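Local coordinates for repressor protein (Enterobacteria phage N15, PDB 2HIN) that probably binds operator DNA as a dimer through a helix-turn-helix domain, acting as the Cro repressor of the phage, at residues M1-V13 with I44-F56. Sequence-based numbering, arbitrary orientation. Where two conformers were deposited one is given.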
ATOM      1  N   MET A   1       5.115   9.802  -1.439  1.00 12.95           N
ATOM      2  CA  MET A   1       4.528  11.148  -1.673  1.00 12.17           C
ATOM      3  C   MET A   1       4.532  11.922  -0.377  1.00 12.47           C
ATOM      4  O   MET A   1       4.423  11.337   0.682  1.00 13.89           O
ATOM      5  CB  MET A   1       3.099  11.067  -2.246  1.00 12.09           C
ATOM      6  CG  MET A   1       1.973  10.706  -1.260  1.00 12.60           C
ATOM      7  SD  MET A   1       1.995   9.038  -0.553  1.00 12.58           S
ATOM      8  CE  MET A   1       1.538   8.034  -1.968  1.00 10.90           C
ATOM      9  N   LYS A   2       4.654  13.231  -0.464  0.50 12.40           N
ATOM     10  CA  LYS A   2       4.609  14.051   0.732  0.50 12.30           C
ATOM     11  C   LYS A   2       3.171  14.374   1.087  0.50 11.34           C
ATOM     12  O   LYS A   2       2.297  14.402   0.219  0.50 10.95           O
ATOM     13  CB  LYS A   2       5.405  15.331   0.525  0.50 14.10           C
ATOM     14  CG  LYS A   2       6.876  15.120   0.169  0.50 18.11           C
ATOM     15  CD  LYS A   2       7.619  14.129   1.076  0.50 22.12           C
ATOM     16  CE  LYS A   2       7.750  14.617   2.514  0.50 24.11           C
ATOM     17  NZ  LYS A   2       8.835  15.619   2.648  0.50 23.48           N
ATOM     18  N   PRO A   3       2.917  14.666   2.374  1.00 11.60           N
ATOM     19  CA  PRO A   3       1.565  14.953   2.823  1.00 12.18           C
ATOM     20  C   PRO A   3       0.899  16.086   2.039  1.00 11.00           C
ATOM     21  O   PRO A   3      -0.275  16.006   1.761  1.00 11.33           O
ATOM     22  CB  PRO A   3       1.725  15.273   4.311  1.00 14.74           C
ATOM     23  CG  PRO A   3       3.112  15.142   4.628  1.00 15.48           C
ATOM     24  CD  PRO A   3       3.892  14.723   3.475  1.00 12.24           C
ATOM     25  N   GLU A   4       1.648  17.094   1.603  0.50 10.27           N
ATOM     26  CA  GLU A   4       1.030  18.186   0.837  0.50 11.12           C
ATOM     27  C   GLU A   4       0.602  17.734  -0.562  0.50 11.11           C
ATOM     28  O   GLU A   4      -0.289  18.342  -1.157  0.50 10.77           O
ATOM     29  CB  GLU A   4       1.968  19.383   0.740  0.50 10.85           C
ATOM     30  CG  GLU A   4       2.100  20.203   2.029  0.50 11.57           C
ATOM     31  CD  GLU A   4       3.200  19.769   2.948  0.50 13.75           C
ATOM     32  OE1 GLU A   4       3.733  18.650   2.789  0.50 11.31           O
ATOM     33  OE2 GLU A   4       3.532  20.579   3.854  0.50 13.44           O
ATOM     34  N   GLU A   5       1.252  16.709  -1.107  0.50 12.02           N
ATOM     35  CA  GLU A   5       0.811  16.116  -2.375  0.50 12.99           C
ATOM     36  C   GLU A   5      -0.544  15.512  -2.227  0.50 12.75           C
ATOM     37  O   GLU A   5      -1.425  15.661  -3.086  0.50 13.23           O
ATOM     38  CB  GLU A   5       1.737  14.997  -2.809  0.50 14.22           C
ATOM     39  CG  GLU A   5       3.055  15.451  -3.326  0.50 16.03           C
ATOM     40  CD  GLU A   5       3.876  14.295  -3.845  0.50 16.37           C
ATOM     41  OE1 GLU A   5       4.956  14.027  -3.270  0.50 18.18           O
ATOM     42  OE2 GLU A   5       3.432  13.641  -4.819  0.50 19.16           O
ATOM     43  N   LEU A   6      -0.686  14.768  -1.141  1.00 13.16           N
ATOM     44  CA  LEU A   6      -1.910  14.104  -0.862  1.00 13.58           C
ATOM     45  C   LEU A   6      -3.004  15.168  -0.788  1.00 12.40           C
ATOM     46  O   LEU A   6      -4.074  15.017  -1.405  1.00 14.22           O
ATOM     47  CB  LEU A   6      -1.771  13.358   0.467  1.00 13.30           C
ATOM     48  CG  LEU A   6      -3.075  12.823   1.033  1.00 13.32           C
ATOM     49  CD1 LEU A   6      -3.665  11.749   0.136  1.00 14.82           C
ATOM     50  CD2 LEU A   6      -2.812  12.334   2.425  1.00 15.49           C
ATOM     51  N   VAL A   7      -2.745  16.271  -0.062  1.00 13.38           N
ATOM     52  CA  VAL A   7      -3.724  17.355   0.052  1.00 13.55           C
ATOM     53  C   VAL A   7      -4.024  18.036  -1.308  1.00 13.92           C
ATOM     54  O   VAL A   7      -5.169  18.299  -1.636  1.00 16.33           O
ATOM     55  CB  VAL A   7      -3.314  18.384   1.125  1.00 14.35           C
ATOM     56  CG1 VAL A   7      -4.287  19.561   1.167  1.00 17.44           C
ATOM     57  CG2 VAL A   7      -3.239  17.698   2.489  1.00 15.35           C
ATOM     58  N   ARG A   8      -3.000  18.294  -2.116  1.00 12.66           N
ATOM     59  CA  ARG A   8      -3.189  18.853  -3.467  1.00 13.28           C
ATOM     60  C   ARG A   8      -4.066  17.955  -4.327  1.00 12.70           C
ATOM     61  O   ARG A   8      -4.925  18.432  -5.063  1.00 14.03           O
ATOM     62  CB  ARG A   8      -1.819  19.011  -4.130  1.00 13.80           C
ATOM     63  CG  ARG A   8      -1.838  19.483  -5.592  1.00 15.97           C
ATOM     64  CD  ARG A   8      -0.409  19.596  -6.111  1.00 18.51           C
ATOM     65  NE  ARG A   8      -0.288  19.970  -7.525  1.00 22.52           N
ATOM     66  CZ  ARG A   8      -0.333  19.132  -8.570  1.00 24.48           C
ATOM     67  NH1 ARG A   8      -0.525  17.826  -8.401  1.00 27.29           N
ATOM     68  NH2 ARG A   8      -0.196  19.608  -9.809  1.00 26.42           N
ATOM     69  N   HIS A   9      -3.847  16.645  -4.248  1.00 11.77           N
ATOM     70  CA  HIS A   9      -4.589  15.698  -5.070  1.00 12.26           C
ATOM     71  C   HIS A   9      -6.086  15.752  -4.786  1.00 12.16           C
ATOM     72  O   HIS A   9      -6.901  15.740  -5.705  1.00 13.25           O
ATOM     73  CB  HIS A   9      -4.051  14.287  -4.830  1.00 12.44           C
ATOM     74  CG  HIS A   9      -4.727  13.246  -5.657  1.00 12.34           C
ATOM     75  ND1 HIS A   9      -4.444  13.062  -6.989  1.00 17.04           N
ATOM     76  CD2 HIS A   9      -5.665  12.334  -5.335  1.00 13.38           C
ATOM     77  CE1 HIS A   9      -5.176  12.061  -7.449  1.00 18.68           C
ATOM     78  NE2 HIS A   9      -5.958  11.629  -6.478  1.00 16.30           N
ATOM     79  N   PHE A  10      -6.447  15.741  -3.508  1.00 12.08           N
ATOM     80  CA  PHE A  10      -7.861  15.668  -3.121  1.00 13.24           C
ATOM     81  C   PHE A  10      -8.502  17.048  -2.955  1.00 14.09           C
ATOM     82  O   PHE A  10      -9.724  17.161  -2.994  1.00 17.00           O
ATOM     83  CB  PHE A  10      -8.016  14.827  -1.860  1.00 12.54           C
ATOM     84  CG  PHE A  10      -7.835  13.367  -2.099  1.00 11.85           C
ATOM     85  CD1 PHE A  10      -8.841  12.634  -2.692  1.00 14.78           C
ATOM     86  CD2 PHE A  10      -6.672  12.728  -1.762  1.00 12.68           C
ATOM     87  CE1 PHE A  10      -8.696  11.278  -2.925  1.00 15.70           C
ATOM     88  CE2 PHE A  10      -6.540  11.360  -1.988  1.00 12.62           C
ATOM     89  CZ  PHE A  10      -7.569  10.651  -2.564  1.00 14.10           C
ATOM     90  N   GLY A  11      -7.680  18.064  -2.717  1.00 13.90           N
ATOM     91  CA  GLY A  11      -8.123  19.472  -2.639  1.00 14.70           C
ATOM     92  C   GLY A  11      -7.985  20.072  -1.249  1.00 14.39           C
ATOM     93  O   GLY A  11      -7.611  21.238  -1.105  1.00 16.14           O
ATOM     94  N   ASP A  12      -8.335  19.329  -0.210  1.00 13.64           N
ATOM     95  CA  ASP A  12      -8.165  19.786   1.179  1.00 13.64           C
ATOM     96  C   ASP A  12      -8.004  18.592   2.091  1.00 13.06           C
ATOM     97  O   ASP A  12      -8.092  17.440   1.636  1.00 13.13           O
ATOM     98  CB  ASP A  12      -9.307  20.730   1.637  1.00 14.98           C
ATOM     99  CG  ASP A  12     -10.652  20.072   1.678  1.00 17.59           C
ATOM    100  OD1 ASP A  12     -10.757  18.837   1.812  1.00 21.10           O
ATOM    101  OD2 ASP A  12     -11.648  20.829   1.609  1.00 23.50           O
ATOM    102  N   VAL A  13      -7.740  18.863   3.363  1.00 12.99           N
ATOM    103  CA  VAL A  13      -7.491  17.776   4.311  1.00 13.33           C
ATOM    104  C   VAL A  13      -8.687  16.871   4.482  1.00 12.83           C
ATOM    105  O   VAL A  13      -8.523  15.652   4.500  1.00 13.65           O
ATOM    106  CB  VAL A  13      -6.971  18.283   5.671  1.00 13.75           C
ATOM    107  CG1 VAL A  13      -6.956  17.175   6.711  1.00 15.73           C
ATOM    108  CG2 VAL A  13      -5.584  18.869   5.484  1.00 15.60           C
ATOM    109  N   ILE A  44      -2.132   4.737  -0.076  1.00  9.77           N
ATOM    110  CA  ILE A  44      -2.506   5.921  -0.841  1.00  9.65           C
ATOM    111  C   ILE A  44      -2.187   5.709  -2.321  1.00  8.97           C
ATOM    112  O   ILE A  44      -2.984   6.083  -3.191  1.00  9.79           O
ATOM    113  CB  ILE A  44      -1.805   7.151  -0.264  1.00  9.99           C
ATOM    114  CG1 ILE A  44      -2.333   7.434   1.146  1.00 11.56           C
ATOM    115  CG2 ILE A  44      -2.022   8.390  -1.171  1.00 10.85           C
ATOM    116  CD1 ILE A  44      -1.494   8.471   1.910  1.00 12.58           C
ATOM    117  N   GLU A  45      -1.036   5.119  -2.614  1.00  9.06           N
ATOM    118  CA  GLU A  45      -0.670   4.814  -3.999  1.00  9.20           C
ATOM    119  C   GLU A  45      -1.701   3.909  -4.651  1.00  8.80           C
ATOM    120  O   GLU A  45      -2.174   4.166  -5.754  1.00  9.98           O
ATOM    121  CB  GLU A  45       0.715   4.187  -4.009  1.00  9.05           C
ATOM    122  CG  GLU A  45       1.239   3.766  -5.366  1.00  9.94           C
ATOM    123  CD  GLU A  45       2.700   3.346  -5.320  1.00 10.17           C
ATOM    124  OE1 GLU A  45       3.399   3.741  -4.380  1.00 11.43           O
ATOM    125  OE2 GLU A  45       3.193   2.653  -6.231  1.00 11.41           O
ATOM    126  N   VAL A  46      -2.105   2.862  -3.953  1.00  8.92           N
ATOM    127  CA  VAL A  46      -3.109   1.933  -4.481  1.00  9.66           C
ATOM    128  C   VAL A  46      -4.459   2.645  -4.606  1.00  9.18           C
ATOM    129  O   VAL A  46      -5.131   2.518  -5.638  1.00 10.34           O
ATOM    130  CB  VAL A  46      -3.198   0.681  -3.566  1.00 10.22           C
ATOM    131  CG1 VAL A  46      -4.454  -0.162  -3.880  1.00 11.99           C
ATOM    132  CG2 VAL A  46      -1.918  -0.150  -3.724  1.00 10.94           C
ATOM    133  N   ARG A  47      -4.877   3.366  -3.583  1.00  9.60           N
ATOM    134  CA  ARG A  47      -6.222   3.903  -3.551  1.00 11.11           C
ATOM    135  C   ARG A  47      -6.417   5.145  -4.407  1.00 10.72           C
ATOM    136  O   ARG A  47      -7.552   5.549  -4.605  1.00 13.68           O
ATOM    137  CB  ARG A  47      -6.686   4.042  -2.109  1.00 13.17           C
ATOM    138  CG  ARG A  47      -6.786   2.644  -1.463  1.00 14.08           C
ATOM    139  CD  ARG A  47      -7.478   2.577  -0.131  1.00 16.42           C
ATOM    140  NE  ARG A  47      -7.434   1.199   0.369  1.00 16.00           N
ATOM    141  CZ  ARG A  47      -8.478   0.453   0.717  1.00 16.42           C
ATOM    142  NH1 ARG A  47      -9.701   0.943   0.729  1.00 16.63           N
ATOM    143  NH2 ARG A  47      -8.273  -0.793   1.085  1.00 18.21           N
ATOM    144  N   THR A  48      -5.339   5.680  -4.966  1.00 10.36           N
ATOM    145  CA  THR A  48      -5.383   6.713  -6.008  1.00 10.72           C
ATOM    146  C   THR A  48      -5.097   6.116  -7.385  1.00 10.90           C
ATOM    147  O   THR A  48      -4.823   6.856  -8.338  1.00 11.27           O
ATOM    148  CB  THR A  48      -4.420   7.888  -5.716  1.00 10.82           C
ATOM    149  OG1 THR A  48      -3.067   7.423  -5.722  1.00 10.51           O
ATOM    150  CG2 THR A  48      -4.745   8.576  -4.400  1.00 12.21           C
ATOM    151  N   ALA A  49      -5.198   4.792  -7.513  1.00 10.60           N
ATOM    152  CA  ALA A  49      -4.995   4.112  -8.807  1.00 11.17           C
ATOM    153  C   ALA A  49      -3.630   4.488  -9.393  1.00 11.06           C
ATOM    154  O   ALA A  49      -3.467   4.684 -10.595  1.00 11.85           O
ATOM    155  CB  ALA A  49      -6.122   4.413  -9.753  1.00 12.43           C
ATOM    156  N   TYR A  50      -2.661   4.597  -8.505  1.00 10.51           N
ATOM    157  CA  TYR A  50      -1.253   4.834  -8.800  1.00 11.74           C
ATOM    158  C   TYR A  50      -0.949   6.264  -9.196  1.00 11.84           C
ATOM    159  O   TYR A  50       0.168   6.562  -9.625  1.00 13.96           O
ATOM    160  CB  TYR A  50      -0.720   3.871  -9.865  1.00 11.99           C
ATOM    161  CG  TYR A  50      -1.075   2.416  -9.638  1.00 11.14           C
ATOM    162  CD1 TYR A  50      -1.027   1.808  -8.382  1.00 11.83           C
ATOM    163  CD2 TYR A  50      -1.458   1.619 -10.713  1.00 11.90           C
ATOM    164  CE1 TYR A  50      -1.327   0.455  -8.227  1.00 11.10           C
ATOM    165  CE2 TYR A  50      -1.742   0.280 -10.559  1.00 11.36           C
ATOM    166  CZ  TYR A  50      -1.682  -0.311  -9.319  1.00 10.12           C
ATOM    167  OH  TYR A  50      -1.894  -1.670  -9.212  1.00 11.99           O
ATOM    168  N   LYS A  51      -1.910   7.169  -9.049  0.50 12.14           N
ATOM    169  CA  LYS A  51      -1.660   8.579  -9.410  0.50 13.07           C
ATOM    170  C   LYS A  51      -0.691   9.273  -8.469  0.50 12.79           C
ATOM    171  O   LYS A  51       0.034  10.165  -8.896  0.50 12.99           O
ATOM    172  CB  LYS A  51      -2.956   9.383  -9.502  0.50 13.85           C
ATOM    173  CG  LYS A  51      -2.755  10.888  -9.786  0.50 14.81           C
ATOM    174  CD  LYS A  51      -2.007  11.181 -11.089  0.50 17.95           C
ATOM    175  CE  LYS A  51      -1.943  12.687 -11.346  0.50 19.11           C
ATOM    176  NZ  LYS A  51      -1.165  13.056 -12.548  0.50 21.01           N
ATOM    177  N   LEU A  52      -0.731   8.917  -7.185  1.00 11.55           N
ATOM    178  CA  LEU A  52       0.282   9.342  -6.213  1.00 11.96           C
ATOM    179  C   LEU A  52       1.203   8.155  -5.954  1.00 12.28           C
ATOM    180  O   LEU A  52       0.747   7.018  -5.816  1.00 15.10           O
ATOM    181  CB  LEU A  52      -0.351   9.809  -4.910  1.00 11.90           C
ATOM    182  CG  LEU A  52      -1.293  10.998  -5.033  1.00 12.67           C
ATOM    183  CD1 LEU A  52      -1.814  11.371  -3.663  1.00 13.41           C
ATOM    184  CD2 LEU A  52      -0.603  12.195  -5.732  1.00 15.55           C
ATOM    185  N   LYS A  53       2.500   8.404  -5.896  0.50 12.45           N
ATOM    186  CA  LYS A  53       3.456   7.325  -5.715  0.50 12.08           C
ATOM    187  C   LYS A  53       4.152   7.421  -4.379  0.50 11.37           C
ATOM    188  O   LYS A  53       4.661   8.490  -3.986  0.50 11.86           O
ATOM    189  CB  LYS A  53       4.494   7.316  -6.839  0.50 13.21           C
ATOM    190  CG  LYS A  53       3.900   7.148  -8.250  0.50 15.11           C
ATOM    191  CD  LYS A  53       3.469   5.714  -8.530  0.50 18.06           C
ATOM    192  CE  LYS A  53       3.554   5.418 -10.030  0.50 18.27           C
ATOM    193  NZ  LYS A  53       3.207   4.032 -10.492  0.50 17.64           N
ATOM    194  N   SER A  54       4.209   6.292  -3.691  1.00 11.07           N
ATOM    195  CA  SER A  54       4.971   6.173  -2.478  1.00 11.14           C
ATOM    196  C   SER A  54       6.427   6.533  -2.737  1.00 11.02           C
ATOM    197  O   SER A  54       6.925   6.433  -3.864  1.00 11.27           O
ATOM    198  CB  SER A  54       4.887   4.759  -1.931  1.00 11.03           C
ATOM    199  OG  SER A  54       5.544   3.832  -2.795  1.00 10.54           O
ATOM    200  N   ASP A  55       7.124   6.885  -1.685  1.00 12.10           N
ATOM    201  CA  ASP A  55       8.548   7.128  -1.791  1.00 12.65           C
ATOM    202  C   ASP A  55       9.251   5.853  -2.284  1.00 12.18           C
ATOM    203  O   ASP A  55      10.176   5.939  -3.092  1.00 12.68           O
ATOM    204  CB  ASP A  55       9.080   7.604  -0.434  1.00 14.04           C
ATOM    205  CG  ASP A  55       8.470   8.962   0.013  1.00 15.63           C
ATOM    206  OD1 ASP A  55       7.942   9.756  -0.825  1.00 16.93           O
ATOM    207  OD2 ASP A  55       8.504   9.222   1.235  1.00 17.03           O
ATOM    208  N   PHE A  56       8.788   4.677  -1.854  1.00 11.84           N
ATOM    209  CA  PHE A  56       9.337   3.398  -2.307  1.00 11.79           C
ATOM    210  C   PHE A  56       9.308   3.317  -3.847  1.00 10.81           C
ATOM    211  O   PHE A  56      10.313   3.038  -4.502  1.00 12.03           O
ATOM    212  CB  PHE A  56       8.516   2.262  -1.705  1.00 12.27           C
ATOM    213  CG  PHE A  56       8.918   0.882  -2.190  1.00 12.23           C
ATOM    214  CD1 PHE A  56       9.814   0.111  -1.467  1.00 13.74           C
ATOM    215  CD2 PHE A  56       8.409   0.372  -3.366  1.00 12.89           C
ATOM    216  CE1 PHE A  56      10.172  -1.144  -1.903  1.00 13.80           C
ATOM    217  CE2 PHE A  56       8.776  -0.895  -3.806  1.00 13.53           C
ATOM    218  CZ  PHE A  56       9.688  -1.632  -3.064  1.00 13.75           C
TER
HETATM  219  O   HOH W   1       3.369  11.198  -6.240  1.00 23.07           O
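M1 lays its methyl CE against I44, L52 and the K53-S54 backbone, in the connection 48-54 between helix 38-47 and helix 55-60. M1 CE sits 3.7 Å from I44 CG2 and 3.9 Å from L52 CB; the chain reaches this spot because it folds back at both chi2 (-67°) and chi3 (-71°). At the other end of the residue the terminal amino group is gripped by the K53 carbonyl O, 2.9 Å from M1 N, and by a salt bridge to D55 OD1, which it meets from above the carboxylate plane. Q41 OE1 is a further partner of this nitrogen and also accepts from D55 N, tying the chain start to the beginning of helix 55-60.

Farther along helix 3-10, L6 crosses I44 at about a right angle, L6 CD1 meeting I44 CG2 at 4.0 Å, while L52 CD1 presses on L6 CA. L52 also lies over one face of the H9 imidazole, its CG offset toward the rim. H9 CG is anti to the backbone N (chi1 -179°), which carries the ring out toward the 48-51 turn, where H9 CE1 touches K51 CG at 3.6 Å and NE2 nears T48 CG2. That same methyl packs on F10 CZ. T48 OG1 donates to I44 O and accepts from L52 N, bracing the type I' turn T48-K51 beside H9. A water joins E5 OE2 to K53 N.

Within this five-helix, all-helical helix-turn-helix domain, helix 3-10 thus packs on the end of helix 38-47, closed by a Schellman motif with A49 as C-prime, and on the connection, whose Y50 stacks on Y50 of the second subunit; helix 13-20 touches L6, F10 and I44, and W30 of helix 24-33 touches L6.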